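Local coordinates for glycoside hydrolase family 81 (PDB 6FOP), which probably hydrolyses beta-1,3-glucans such as laminarin, working within the cellulosome of Clostridium thermocellum, at residues R322-L327 with P354-L359; I638-E641 with S645-H648; L579-A584 with Y650-N655. All coordinates share one frame; numbering follows the deposited sequence.

Contact 1 (R322-L327 with P354-L359); sequences RYINEL and PIAEQL
I324 of helix 317-329 meets three residues of helix 339-359: I355, A356 and L359. The closest contacts are all between apolar side-chain carbons. In I324, chi1 of -74° puts CG1 beside the backbone N and leaves CG2 anti to it. This sends the methyl branch to A356, and I324 CG2 lies 3.9 Å from A356 CB. The other branch runs beside the backbone N and then folds at chi2, also near -70°. The bend carries I324 CD1 to within 3.9 Å of I355 CG2, and the same methyl lies 4.0 Å from A356 N. I355 also has its methyl branch opposite the backbone N. Its CG2 is the part that faces I324, while its extended CG1-CD1 arm runs to helix 646-659. L359 comes in from the turn after A356. Its CD1 reaches I324 CG1 at 4.0 Å. The closest carbon of I324 thus differs from partner to partner: CD1 for I355, CG2 for A356 and CG1 for L359. CG1 also lies near I355 CG2. I324 carries the contact from its own side. The helix segments run at 132° to each other, closer to antiparallel than to parallel. Their axes come within 10.2 Å, a spacing bridged by I324, I355, A356 and L359. Around this core, helix 362-379 brings A364 against I324 and F368 against A356. Helix 646-659 closes another part, with A647 against I324 and H651 against I355.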
# COMPACT_ATOMS: atom_id res chain seq x y z
N ARG A 322 13.74 17.14 30.93
CA ARG A 322 13.83 15.97 31.78
C ARG A 322 13.32 14.70 31.08
O ARG A 322 13.93 13.62 31.21
CB ARG A 322 13.06 16.18 33.10
CG ARG A 322 12.98 14.93 33.96
CD ARG A 322 12.48 15.24 35.36
NE ARG A 322 11.23 16.00 35.37
CZ ARG A 322 10.02 15.48 35.21
NH1 ARG A 322 9.86 14.16 35.02
NH2 ARG A 322 8.96 16.28 35.23
N TYR A 323 12.23 14.83 30.33
CA TYR A 323 11.76 13.68 29.56
C TYR A 323 12.81 13.19 28.56
O TYR A 323 12.98 11.99 28.39
CB TYR A 323 10.43 13.99 28.82
CG TYR A 323 9.32 14.53 29.68
CD1 TYR A 323 9.24 14.29 31.04
CD2 TYR A 323 8.33 15.34 29.12
CE1 TYR A 323 8.22 14.83 31.81
CE2 TYR A 323 7.32 15.89 29.87
CZ TYR A 323 7.29 15.68 31.23
OH TYR A 323 6.26 16.23 31.97
N ILE A 324 13.52 14.13 27.95
CA ILE A 324 14.63 13.79 27.04
C ILE A 324 15.74 13.04 27.80
O ILE A 324 16.23 12.03 27.33
CB ILE A 324 15.13 15.03 26.30
CG1 ILE A 324 14.12 15.43 25.22
CG2 ILE A 324 16.53 14.83 25.72
CD1 ILE A 324 14.02 14.46 24.03
N ASN A 325 16.09 13.53 28.99
CA ASN A 325 17.09 12.82 29.81
C ASN A 325 16.63 11.44 30.23
O ASN A 325 17.44 10.50 30.28
CB ASN A 325 17.49 13.66 31.03
CG ASN A 325 18.40 14.81 30.67
OD1 ASN A 325 19.17 14.75 29.71
ND2 ASN A 325 18.34 15.86 31.45
N GLU A 326 15.35 11.30 30.55
CA GLU A 326 14.81 10.00 30.93
C GLU A 326 14.95 9.03 29.74
O GLU A 326 15.36 7.88 29.93
CB GLU A 326 13.35 10.14 31.42
CG GLU A 326 13.26 10.85 32.77
CD GLU A 326 11.87 11.30 33.20
OE1 GLU A 326 10.90 11.13 32.44
OE2 GLU A 326 11.75 11.85 34.35
N LEU A 327 14.62 9.49 28.55
CA LEU A 327 14.77 8.65 27.37
C LEU A 327 16.24 8.34 27.08
O LEU A 327 16.57 7.22 26.67
CB LEU A 327 14.10 9.31 26.17
CG LEU A 327 14.19 8.52 24.86
CD1 LEU A 327 13.51 7.16 24.93
CD2 LEU A 327 13.64 9.36 23.75
N PRO A 354 15.54 15.44 17.36
CA PRO A 354 15.44 16.88 17.12
C PRO A 354 14.99 17.67 18.36
O PRO A 354 15.31 18.87 18.48
CB PRO A 354 14.41 17.00 16.00
CG PRO A 354 13.68 15.71 16.02
CD PRO A 354 14.66 14.68 16.46
N ILE A 355 14.22 17.02 19.24
CA ILE A 355 13.76 17.69 20.45
C ILE A 355 14.97 17.95 21.36
O ILE A 355 15.12 19.05 21.92
CB ILE A 355 12.66 16.86 21.15
CG1 ILE A 355 11.48 16.66 20.19
CG2 ILE A 355 12.22 17.53 22.45
CD1 ILE A 355 10.44 15.66 20.65
N ALA A 356 15.83 16.94 21.53
CA ALA A 356 17.08 17.15 22.25
C ALA A 356 17.91 18.31 21.69
O ALA A 356 18.44 19.15 22.45
CB ALA A 356 17.93 15.89 22.29
N GLU A 357 17.99 18.39 20.37
CA GLU A 357 18.74 19.45 19.71
C GLU A 357 18.11 20.82 19.98
O GLU A 357 18.82 21.79 20.32
CB GLU A 357 18.83 19.21 18.21
CG GLU A 357 19.68 18.00 17.85
CD GLU A 357 19.56 17.55 16.43
OE1 GLU A 357 18.53 17.84 15.81
OE2 GLU A 357 20.51 16.86 15.98
N GLN A 358 16.79 20.90 19.89
CA GLN A 358 16.07 22.17 20.15
C GLN A 358 16.31 22.68 21.57
O GLN A 358 16.37 23.90 21.79
CB GLN A 358 14.57 22.00 19.93
CG GLN A 358 14.20 21.81 18.47
CD GLN A 358 12.77 21.37 18.25
OE1 GLN A 358 12.00 21.17 19.18
NE2 GLN A 358 12.42 21.18 17.00
N LEU A 359 16.44 21.75 22.51
CA LEU A 359 16.66 22.11 23.91
C LEU A 359 18.10 22.42 24.24
O LEU A 359 18.37 22.90 25.34
CB LEU A 359 16.17 20.99 24.81
CG LEU A 359 14.66 20.78 24.83
CD1 LEU A 359 14.35 19.40 25.36
CD2 LEU A 359 13.96 21.81 25.69

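Contact 2 (I638-E641 with S645-H648); sequences IVPE and SKAH
P640 and K646 carry this contact, the ring of one lying against the aliphatic chain of the other. They cross at a slant. P640 CG comes within 3.8 Å of K646 CG and 3.9 Å of K646 N, so the ring meets the root of the side chain and the start of the helix together. Further out, P640 CD is 4.1 Å from K646 CE. The lysine sits with CG beside its backbone N, at chi1 -63°, and is extended from there on. It therefore runs past the proline and on to I638. There its CE lies 3.8 Å from I638 O, and a water bridges I638 O and K646 NZ. The water donates to I638 O and accepts from K646 NZ at 2.8 Å. The same NZ also donates to E636 O, its direct protein partner. S645, whose CA lies 4.3 Å from P640 CB, is the N-cap of helix 646-659. Its CB points away from the loop, and its OG accepts from H648 N at 3.0 Å, with an N-H...O angle of 159°. A salt bridge from E641 to K344 ties the loop to helix 339-359. The chemistry is thus split along one lysine. Its methylenes supply apolar cover for the proline, while its ammonium is held in place by a backbone carbonyl and a water.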
# COMPACT_ATOMS: atom_id res chain seq x y z
N ILE A 638 1.28 8.32 32.32
CA ILE A 638 1.08 7.46 31.15
C ILE A 638 2.37 6.74 30.82
O ILE A 638 3.40 7.38 30.66
CB ILE A 638 0.59 8.28 29.94
CG1 ILE A 638 -0.77 8.91 30.23
CG2 ILE A 638 0.51 7.41 28.70
CD1 ILE A 638 -1.16 9.98 29.24
N VAL A 639 2.33 5.42 30.76
CA VAL A 639 3.50 4.66 30.35
C VAL A 639 3.49 4.65 28.82
O VAL A 639 2.53 4.18 28.23
CB VAL A 639 3.44 3.22 30.90
CG1 VAL A 639 4.63 2.41 30.41
CG2 VAL A 639 3.44 3.26 32.44
N PRO A 640 4.52 5.20 28.17
CA PRO A 640 4.50 5.28 26.71
C PRO A 640 4.30 3.96 26.02
O PRO A 640 4.84 2.94 26.47
CB PRO A 640 5.89 5.85 26.36
CG PRO A 640 6.24 6.67 27.57
CD PRO A 640 5.72 5.86 28.72
N GLU A 641 3.53 3.98 24.93
CA GLU A 641 3.58 2.91 23.96
C GLU A 641 5.06 2.67 23.58
O GLU A 641 5.88 3.60 23.59
CB GLU A 641 2.69 3.23 22.77
CG GLU A 641 2.47 2.05 21.83
CD GLU A 641 3.58 1.80 20.84
OE1 GLU A 641 4.28 2.76 20.47
OE2 GLU A 641 3.77 0.62 20.45
N SER A 645 7.72 8.19 23.13
CA SER A 645 8.39 8.74 24.31
C SER A 645 7.53 9.84 24.89
O SER A 645 6.82 10.54 24.17
CB SER A 645 9.78 9.27 23.96
OG SER A 645 9.78 10.37 23.08
N LYS A 646 7.68 10.07 26.19
CA LYS A 646 7.02 11.21 26.81
C LYS A 646 7.44 12.51 26.11
O LYS A 646 6.61 13.39 25.86
CB LYS A 646 7.36 11.31 28.30
CG LYS A 646 6.87 10.12 29.11
CD LYS A 646 7.16 10.23 30.59
CE LYS A 646 6.82 8.91 31.26
NZ LYS A 646 6.80 8.98 32.75
N ALA A 647 8.74 12.64 25.82
CA ALA A 647 9.23 13.86 25.19
C ALA A 647 8.52 14.10 23.86
O ALA A 647 8.03 15.19 23.59
CB ALA A 647 10.72 13.78 24.98
N HIS A 648 8.49 13.08 23.00
CA HIS A 648 7.90 13.28 21.67
C HIS A 648 6.38 13.51 21.74
O HIS A 648 5.85 14.39 21.04
CB HIS A 648 8.23 12.08 20.79
CG HIS A 648 7.63 12.13 19.43
ND1 HIS A 648 6.64 11.27 19.04
CD2 HIS A 648 7.82 12.98 18.40
CE1 HIS A 648 6.30 11.53 17.80
NE2 HIS A 648 6.99 12.56 17.38
O HOH W 1 5.40 6.61 32.80

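Contact 3 (L579-A584 with Y650-N655); sequences LPITAA and YHWICN
W652 of helix 646-659 pushes its indole at I581, T582 and A583 of the loop 579-584. At the base, CB sets CG anti to the backbone N, with chi1 at 172°, and this directs the indole out from the helix to the loop. The five-membered ring comes next. Its NE1 turns to M620 O, outside the two segments, and donates a hydrogen bond there. At the ring fusion, W652 CE2 is 3.8 Å from I581 CG2. Beyond it the six-membered ring lies under that methyl, with W652 CZ2 and CH2 both 3.6 Å from I581 CG2. The methyl stands over the face, 11° off the normal through the ring centre, which makes a CH-pi contact. I581 was modelled in two conformers, and this holds for one of them. Both parts of the contact belong to the C-terminal domain of the family 81 enzymes, which falls in the six-hairpin glycosidase clan, whose catalytic domains are (alpha/alpha)6 barrels. At the far rim, W652 CZ3 comes within 3.3 Å of T582 O, obliquely to the ring, and A583 CA lies near the ring plane at its edge, 4.3 Å from CZ3. The loop has a cis peptide before P580 and an ST turn in which T582 OG1 accepts from A584 N at 3.0 Å. In the helix, one turn past H651, the side chain of N655 folds back. Its ND2 donates to H651 O at 3.0 Å from above the carbonyl plane, and it also sits over the H651 imidazole. H651 NE2 is hydrogen-bonded to Q358 OE1.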
# COMPACT_ATOMS: atom_id res chain seq x y z
N LEU A 579 -0.19 5.03 14.74
CA LEU A 579 1.23 4.95 15.07
C LEU A 579 2.05 4.33 13.92
O LEU A 579 1.54 3.47 13.17
CB LEU A 579 1.42 4.22 16.40
CG LEU A 579 1.31 2.70 16.41
CD1 LEU A 579 2.63 2.03 15.99
CD2 LEU A 579 0.92 2.24 17.82
N PRO A 580 3.31 4.72 13.77
CA PRO A 580 3.98 5.76 14.55
C PRO A 580 3.54 7.14 14.10
O PRO A 580 3.43 7.42 12.91
CB PRO A 580 5.45 5.53 14.23
CG PRO A 580 5.43 5.00 12.83
CD PRO A 580 4.18 4.17 12.71
N ILE A 581 3.33 8.03 15.06
CA ILE A 581 3.00 9.41 14.75
C ILE A 581 4.31 10.17 14.53
O ILE A 581 5.10 10.30 15.45
CB ILE A 581 2.08 10.02 15.83
CG1 ILE A 581 0.76 9.22 15.93
CG2 ILE A 581 1.76 11.46 15.50
CD1 ILE A 581 -0.19 9.69 17.02
N THR A 582 4.53 10.65 13.31
CA THR A 582 5.72 11.42 12.94
C THR A 582 5.24 12.78 12.44
O THR A 582 4.04 13.03 12.32
CB THR A 582 6.58 10.75 11.85
OG1 THR A 582 6.00 10.94 10.55
CG2 THR A 582 6.79 9.25 12.13
N ALA A 583 6.17 13.64 12.07
CA ALA A 583 5.78 14.93 11.48
C ALA A 583 5.29 14.81 10.04
O ALA A 583 5.06 15.83 9.39
CB ALA A 583 6.93 15.92 11.59
N ALA A 584 5.16 13.59 9.56
CA ALA A 584 4.42 13.29 8.33
C ALA A 584 3.00 12.81 8.61
O ALA A 584 2.29 12.46 7.68
CB ALA A 584 5.20 12.29 7.49
N TYR A 650 4.60 14.75 24.28
CA TYR A 650 4.25 16.04 24.82
C TYR A 650 4.68 17.20 23.93
O TYR A 650 3.96 18.19 23.83
CB TYR A 650 4.80 16.17 26.21
CG TYR A 650 4.11 17.20 27.03
CD1 TYR A 650 2.73 17.18 27.20
CD2 TYR A 650 4.84 18.20 27.67
CE1 TYR A 650 2.10 18.13 27.99
CE2 TYR A 650 4.22 19.14 28.49
CZ TYR A 650 2.85 19.11 28.62
OH TYR A 650 2.18 20.02 29.40
N HIS A 651 5.79 17.03 23.21
CA HIS A 651 6.24 18.02 22.21
C HIS A 651 5.22 18.15 21.07
O HIS A 651 4.91 19.26 20.63
CB HIS A 651 7.60 17.58 21.71
CG HIS A 651 8.24 18.46 20.69
ND1 HIS A 651 8.11 18.25 19.34
CD2 HIS A 651 9.15 19.46 20.83
CE1 HIS A 651 8.87 19.10 18.69
NE2 HIS A 651 9.52 19.84 19.57
N TRP A 652 4.66 17.01 20.63
CA TRP A 652 3.65 17.00 19.58
C TRP A 652 2.41 17.77 20.03
O TRP A 652 1.94 18.72 19.36
CB TRP A 652 3.29 15.56 19.25
CG TRP A 652 2.14 15.38 18.32
CD1 TRP A 652 0.82 15.25 18.65
CD2 TRP A 652 2.20 15.21 16.90
NE1 TRP A 652 0.06 15.06 17.54
CE2 TRP A 652 0.87 15.03 16.45
CE3 TRP A 652 3.24 15.24 15.97
CZ2 TRP A 652 0.57 14.84 15.11
CZ3 TRP A 652 2.93 15.04 14.64
CH2 TRP A 652 1.61 14.87 14.22
N ILE A 653 1.88 17.37 21.18
CA ILE A 653 0.63 17.95 21.64
C ILE A 653 0.78 19.46 21.89
O ILE A 653 -0.07 20.26 21.47
CB ILE A 653 0.16 17.25 22.93
CG1 ILE A 653 -0.27 15.81 22.64
CG2 ILE A 653 -1.00 18.01 23.56
CD1 ILE A 653 -0.48 14.96 23.87
N CYS A 654 1.87 19.84 22.55
CA CYS A 654 2.06 21.26 22.93
C CYS A 654 2.40 22.13 21.72
O CYS A 654 2.06 23.31 21.69
CB CYS A 654 3.14 21.40 23.98
SG CYS A 654 2.66 20.73 25.59
N ASN A 655 3.07 21.55 20.69
CA ASN A 655 3.24 22.30 19.44
C ASN A 655 1.90 22.56 18.75
O ASN A 655 1.65 23.66 18.26
CB ASN A 655 4.23 21.64 18.51
CG ASN A 655 5.64 22.17 18.71
OD1 ASN A 655 5.92 23.35 18.46
ND2 ASN A 655 6.54 21.31 19.19

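Contacts 2 and 3 share helix 646-659, and contact 1 packs on that same helix. Contacts 1 and 3 are buried; contact 2 is partly exposed, at the start of the helix. Contact 1 joins two helices by aliphatic groups. Contact 3 sets an indole against a loop, by a methyl over its face, with a carbonyl oxygen meeting it obliquely. Contact 2 mixes apolar cover with water and a charged end, as fits a place nearer solvent. They touch directly: I355 CD1 lies 3.6 Å from H648 CA, and E641 CD is 4.0 Å from L579 CD2. H648 also reaches the loop of contact 3 beside I581 O.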